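Local coordinates for uncharacterized protein (Desulfotomaculum acetoxidans, PDB 3U4Y) that is of unknown function but folds as a seven-bladed beta-propeller related to the lactonase family, at residues 144-156 and 166-180. Residues are numbered along the deposited sequence; the frame is centred on the assembly and turned at random.
Sequences LIDRSSANTVRRF and DTGQEFISGGTRPFN
Arg-154 reaches along one face of the hairpin between two carboxylates. Its NE meets the syn lone pair of Asp-166 OD1 at 3.1 Å, in the guanidinium plane, and its NH2 bridges more weakly to Glu-170 OE2 at 3.0 Å. Arg-147 NH1 makes a salt bridge to that same OE2, again with weak hydrogen-bond geometry. With CG anti to the backbone N (chi1 -170°) and the chain extended to NE, Arg-154 spans both acids; an alanine here would probably leave Asp-166 without this salt bridge and Glu-170 with one arginine fewer. Asp-166 OD1 also takes Gly-168 N from above the carboxylate plane, an Asx turn, while Phe-156 lays a ring face against this oxygen. On the other face, Arg-155 NH1 bonds Gln-169 OE1 (3.1 Å), and Val-153 CG2 packs on Phe-171 CD2. Val-153 and Phe-171 form an antiparallel hydrogen-bonded pair, Val-153 N to Phe-171 O at 2.7 Å. Beyond them, Asn-151 OD1 accepts Arg-177 N at 2.6 Å. Strands 142-147, 152-158 and 164-172 are the last three of a four-stranded propeller blade that begins with strand 130-135, and the 173-177 loop leads to strand 178-183 of the next, where Val-192 touches Val-153 and Pro-178.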
loop_
_atom_site.group_PDB
_atom_site.type_symbol
_atom_site.label_atom_id
_atom_site.label_comp_id
_atom_site.label_asym_id
_atom_site.label_seq_id
_atom_site.Cartn_x
_atom_site.Cartn_y
_atom_site.Cartn_z
ATOM N N LEU A 144 3.698 -4.510 10.802
ATOM C CA LEU A 144 4.483 -5.582 10.251
ATOM C C LEU A 144 5.101 -5.091 8.979
ATOM O O LEU A 144 4.464 -4.364 8.220
ATOM C CB LEU A 144 3.583 -6.767 9.905
ATOM C CG LEU A 144 3.388 -7.994 10.795
ATOM C CD1 LEU A 144 3.429 -7.676 12.277
ATOM C CD2 LEU A 144 2.063 -8.603 10.398
ATOM N N ILE A 145 6.333 -5.525 8.728
ATOM C CA ILE A 145 7.067 -5.155 7.529
ATOM C C ILE A 145 7.704 -6.404 6.981
ATOM O O ILE A 145 7.949 -7.342 7.725
ATOM C CB ILE A 145 8.197 -4.169 7.857
ATOM C CG1 ILE A 145 9.151 -4.809 8.868
ATOM C CG2 ILE A 145 7.639 -2.851 8.378
ATOM C CD1 ILE A 145 10.504 -4.191 8.923
ATOM N N ASP A 146 7.977 -6.411 5.684
ATOM C CA ASP A 146 8.710 -7.502 5.043
ATOM C C ASP A 146 10.230 -7.359 5.166
ATOM O O ASP A 146 10.766 -6.259 5.166
ATOM C CB ASP A 146 8.345 -7.569 3.566
ATOM C CG ASP A 146 6.870 -7.768 3.349
ATOM O OD1 ASP A 146 6.284 -7.062 2.503
ATOM O OD2 ASP A 146 6.293 -8.633 4.029
ATOM N N ARG A 147 10.920 -8.485 5.271
ATOM C CA ARG A 147 12.383 -8.500 5.211
ATOM C C ARG A 147 12.844 -9.426 4.073
ATOM O O ARG A 147 12.917 -10.639 4.235
ATOM C CB ARG A 147 12.964 -8.930 6.553
ATOM C CG ARG A 147 12.703 -7.932 7.670
ATOM C CD ARG A 147 13.654 -8.205 8.783
ATOM N NE ARG A 147 14.977 -8.381 8.210
ATOM C CZ ARG A 147 16.050 -8.790 8.871
ATOM N NH1 ARG A 147 15.981 -9.086 10.162
ATOM N NH2 ARG A 147 17.197 -8.894 8.225
ATOM N N SER A 148 13.151 -8.834 2.928
ATOM C CA SER A 148 13.173 -9.562 1.664
ATOM C C SER A 148 14.267 -10.606 1.571
ATOM O O SER A 148 14.126 -11.591 0.858
ATOM C CB SER A 148 13.268 -8.591 0.476
ATOM O OG SER A 148 14.194 -7.538 0.721
ATOM N N SER A 149 15.369 -10.386 2.271
ATOM C CA SER A 149 16.479 -11.325 2.203
ATOM C C SER A 149 16.413 -12.388 3.294
ATOM O O SER A 149 16.898 -13.493 3.107
ATOM C CB SER A 149 17.819 -10.589 2.211
ATOM O OG SER A 149 17.992 -9.911 0.986
ATOM N N ALA A 150 15.798 -12.061 4.423
ATOM C CA ALA A 150 15.581 -13.031 5.494
ATOM C C ALA A 150 14.286 -13.837 5.317
ATOM O O ALA A 150 13.934 -14.625 6.174
ATOM C CB ALA A 150 15.589 -12.335 6.843
ATOM N N ASN A 151 13.589 -13.635 4.203
ATOM C CA ASN A 151 12.323 -14.310 3.929
ATOM C C ASN A 151 11.419 -14.474 5.147
ATOM O O ASN A 151 10.825 -15.535 5.376
ATOM C CB ASN A 151 12.585 -15.655 3.290
ATOM C CG ASN A 151 13.512 -15.551 2.141
ATOM O OD1 ASN A 151 13.101 -15.340 1.002
ATOM N ND2 ASN A 151 14.786 -15.674 2.424
ATOM N N THR A 152 11.300 -13.387 5.891
ATOM C CA THR A 152 10.669 -13.374 7.186
ATOM C C THR A 152 9.905 -12.057 7.248
ATOM O O THR A 152 10.227 -11.135 6.505
ATOM C CB THR A 152 11.761 -13.346 8.237
ATOM O OG1 THR A 152 11.208 -13.607 9.520
ATOM C CG2 THR A 152 12.406 -11.979 8.262
ATOM N N VAL A 153 8.891 -11.949 8.102
ATOM C CA VAL A 153 8.314 -10.623 8.384
ATOM C C VAL A 153 8.542 -10.245 9.844
ATOM O O VAL A 153 8.515 -11.106 10.721
ATOM C CB VAL A 153 6.808 -10.472 8.010
ATOM C CG1 VAL A 153 6.443 -11.390 6.875
ATOM C CG2 VAL A 153 5.954 -10.753 9.181
ATOM N N ARG A 154 8.793 -8.961 10.093
ATOM C CA ARG A 154 9.110 -8.485 11.436
ATOM C C ARG A 154 8.004 -7.617 11.993
ATOM O O ARG A 154 7.338 -6.899 11.245
ATOM C CB ARG A 154 10.406 -7.703 11.420
ATOM C CG ARG A 154 10.934 -7.369 12.791
ATOM C CD ARG A 154 12.411 -7.146 12.671
ATOM N NE ARG A 154 13.034 -6.549 13.842
ATOM C CZ ARG A 154 14.305 -6.751 14.171
ATOM N NH1 ARG A 154 14.813 -6.175 15.242
ATOM N NH2 ARG A 154 15.060 -7.558 13.443
ATOM N N ARG A 155 7.831 -7.673 13.312
ATOM C CA ARG A 155 6.708 -7.019 13.976
ATOM C C ARG A 155 7.079 -5.780 14.775
ATOM O O ARG A 155 7.879 -5.847 15.704
ATOM C CB ARG A 155 6.018 -8.006 14.908
ATOM C CG ARG A 155 5.421 -7.326 16.098
ATOM C CD ARG A 155 4.717 -8.250 17.053
ATOM N NE ARG A 155 3.992 -7.410 17.996
ATOM C CZ ARG A 155 3.872 -7.644 19.295
ATOM N NH1 ARG A 155 4.409 -8.719 19.844
ATOM N NH2 ARG A 155 3.199 -6.789 20.040
ATOM N N PHE A 156 6.457 -4.654 14.438
ATOM C CA PHE A 156 6.686 -3.412 15.174
ATOM C C PHE A 156 5.468 -2.890 15.920
ATOM O O PHE A 156 4.373 -3.439 15.823
ATOM C CB PHE A 156 7.197 -2.336 14.236
ATOM C CG PHE A 156 8.557 -2.618 13.693
ATOM C CD1 PHE A 156 9.667 -1.950 14.192
ATOM C CD2 PHE A 156 8.733 -3.556 12.689
ATOM C CE1 PHE A 156 10.930 -2.202 13.694
ATOM C CE2 PHE A 156 9.993 -3.820 12.185
ATOM C CZ PHE A 156 11.096 -3.141 12.691
ATOM N N ASP A 166 10.410 -1.539 18.392
ATOM C CA ASP A 166 10.854 -2.737 17.707
ATOM C C ASP A 166 10.726 -3.924 18.646
ATOM O O ASP A 166 11.396 -3.984 19.675
ATOM C CB ASP A 166 12.306 -2.584 17.277
ATOM C CG ASP A 166 12.713 -3.594 16.220
ATOM O OD1 ASP A 166 11.994 -4.610 16.056
ATOM O OD2 ASP A 166 13.751 -3.365 15.553
ATOM N N THR A 167 9.863 -4.873 18.294
ATOM C CA THR A 167 9.724 -6.091 19.088
ATOM C C THR A 167 10.796 -7.120 18.733
ATOM O O THR A 167 11.125 -7.977 19.546
ATOM C CB THR A 167 8.331 -6.710 18.927
ATOM O OG1 THR A 167 8.221 -7.303 17.628
ATOM C CG2 THR A 167 7.274 -5.637 19.064
ATOM N N GLY A 168 11.338 -7.015 17.522
ATOM C CA GLY A 168 12.340 -7.944 17.039
ATOM C C GLY A 168 11.825 -9.365 16.960
ATOM O O GLY A 168 12.579 -10.320 17.126
ATOM N N GLN A 169 10.523 -9.507 16.750
ATOM C CA GLN A 169 9.950 -10.812 16.506
ATOM C C GLN A 169 9.787 -10.917 15.008
ATOM O O GLN A 169 9.211 -10.023 14.390
ATOM C CB GLN A 169 8.601 -10.967 17.216
ATOM C CG GLN A 169 8.694 -10.945 18.748
ATOM C CD GLN A 169 7.358 -11.178 19.473
ATOM O OE1 GLN A 169 6.269 -11.004 18.912
ATOM N NE2 GLN A 169 7.450 -11.570 20.741
ATOM N N GLU A 170 10.332 -11.981 14.424
ATOM C CA GLU A 170 10.185 -12.256 12.994
ATOM C C GLU A 170 9.488 -13.594 12.760
ATOM O O GLU A 170 9.523 -14.467 13.621
ATOM C CB GLU A 170 11.545 -12.252 12.300
ATOM C CG GLU A 170 12.380 -11.017 12.552
ATOM C CD GLU A 170 13.668 -11.023 11.756
ATOM O OE1 GLU A 170 13.805 -11.893 10.868
ATOM O OE2 GLU A 170 14.546 -10.168 12.020
ATOM N N PHE A 171 8.868 -13.743 11.593
ATOM C CA PHE A 171 8.011 -14.887 11.287
ATOM C C PHE A 171 8.160 -15.288 9.834
ATOM O O PHE A 171 8.205 -14.424 8.957
ATOM C CB PHE A 171 6.537 -14.531 11.520
ATOM C CG PHE A 171 6.278 -13.863 12.824
ATOM C CD1 PHE A 171 6.237 -14.591 13.990
ATOM C CD2 PHE A 171 6.071 -12.499 12.888
ATOM C CE1 PHE A 171 6.001 -13.962 15.197
ATOM C CE2 PHE A 171 5.830 -11.869 14.096
ATOM C CZ PHE A 171 5.796 -12.598 15.245
ATOM N N ILE A 172 8.194 -16.592 9.563
ATOM C CA ILE A 172 8.358 -17.052 8.187
ATOM C C ILE A 172 7.281 -16.416 7.332
ATOM O O ILE A 172 6.163 -16.216 7.807
ATOM C CB ILE A 172 8.236 -18.581 8.044
ATOM C CG1 ILE A 172 9.108 -19.287 9.065
ATOM C CG2 ILE A 172 8.675 -19.004 6.649
ATOM C CD1 ILE A 172 10.553 -18.956 8.898
ATOM N N SER A 173 7.603 -16.117 6.075
ATOM C CA SER A 173 6.646 -15.470 5.173
ATOM C C SER A 173 5.904 -16.469 4.296
ATOM O O SER A 173 5.041 -16.096 3.509
ATOM C CB SER A 173 7.327 -14.390 4.301
ATOM O OG SER A 173 8.180 -14.925 3.288
ATOM N N GLY A 174 6.247 -17.741 4.424
ATOM C CA GLY A 174 5.661 -18.740 3.557
ATOM C C GLY A 174 6.608 -19.100 2.441
ATOM O O GLY A 174 7.277 -20.129 2.496
ATOM N N GLY A 175 6.666 -18.249 1.425
ATOM C CA GLY A 175 7.639 -18.401 0.357
ATOM C C GLY A 175 8.816 -17.450 0.488
ATOM O O GLY A 175 9.096 -16.898 1.551
ATOM N N THR A 176 9.509 -17.230 -0.611
ATOM C CA THR A 176 10.771 -16.524 -0.515
ATOM C C THR A 176 10.720 -15.144 -1.166
ATOM O O THR A 176 10.026 -14.942 -2.163
ATOM C CB THR A 176 11.956 -17.423 -1.023
ATOM O OG1 THR A 176 12.696 -16.756 -2.043
ATOM C CG2 THR A 176 11.438 -18.751 -1.578
ATOM N N ARG A 177 11.442 -14.196 -0.571
ATOM C CA ARG A 177 11.446 -12.801 -1.015
ATOM C C ARG A 177 10.132 -12.058 -0.687
ATOM O O ARG A 177 9.470 -11.508 -1.574
ATOM C CB ARG A 177 11.783 -12.709 -2.512
ATOM C CG ARG A 177 12.192 -11.314 -2.981
ATOM C CD ARG A 177 13.606 -10.954 -2.572
ATOM N NE ARG A 177 14.564 -11.913 -3.114
ATOM C CZ ARG A 177 15.135 -12.887 -2.409
ATOM N NH1 ARG A 177 15.973 -13.720 -3.001
ATOM N NH2 ARG A 177 14.871 -13.036 -1.119
ATOM N N PRO A 178 9.762 -12.027 0.603
ATOM C CA PRO A 178 8.516 -11.358 0.970
ATOM C C PRO A 178 8.613 -9.909 0.517
ATOM O O PRO A 178 9.673 -9.303 0.706
ATOM C CB PRO A 178 8.512 -11.423 2.494
ATOM C CG PRO A 178 9.686 -12.258 2.891
ATOM C CD PRO A 178 10.626 -12.277 1.765
ATOM N N PHE A 179 7.543 -9.366 -0.066
ATOM C CA PHE A 179 7.603 -8.047 -0.707
ATOM C C PHE A 179 6.535 -7.038 -0.260
ATOM O O PHE A 179 6.871 -5.912 0.046
ATOM C CB PHE A 179 7.597 -8.193 -2.232
ATOM C CG PHE A 179 7.732 -6.888 -2.974
ATOM C CD1 PHE A 179 8.930 -6.204 -2.990
ATOM C CD2 PHE A 179 6.663 -6.361 -3.678
ATOM C CE1 PHE A 179 9.058 -5.006 -3.685
ATOM C CE2 PHE A 179 6.787 -5.159 -4.378
ATOM C CZ PHE A 179 7.984 -4.481 -4.380
ATOM N N ASN A 180 5.263 -7.430 -0.231
ATOM C CA ASN A 180 4.204 -6.551 0.256
ATOM C C ASN A 180 3.310 -7.262 1.275
ATOM O O ASN A 180 3.165 -8.471 1.217
ATOM C CB ASN A 180 3.373 -6.016 -0.914
ATOM C CG ASN A 180 2.643 -4.724 -0.571
ATOM O OD1 ASN A 180 2.835 -4.134 0.507
ATOM N ND2 ASN A 180 1.815 -4.264 -1.493
#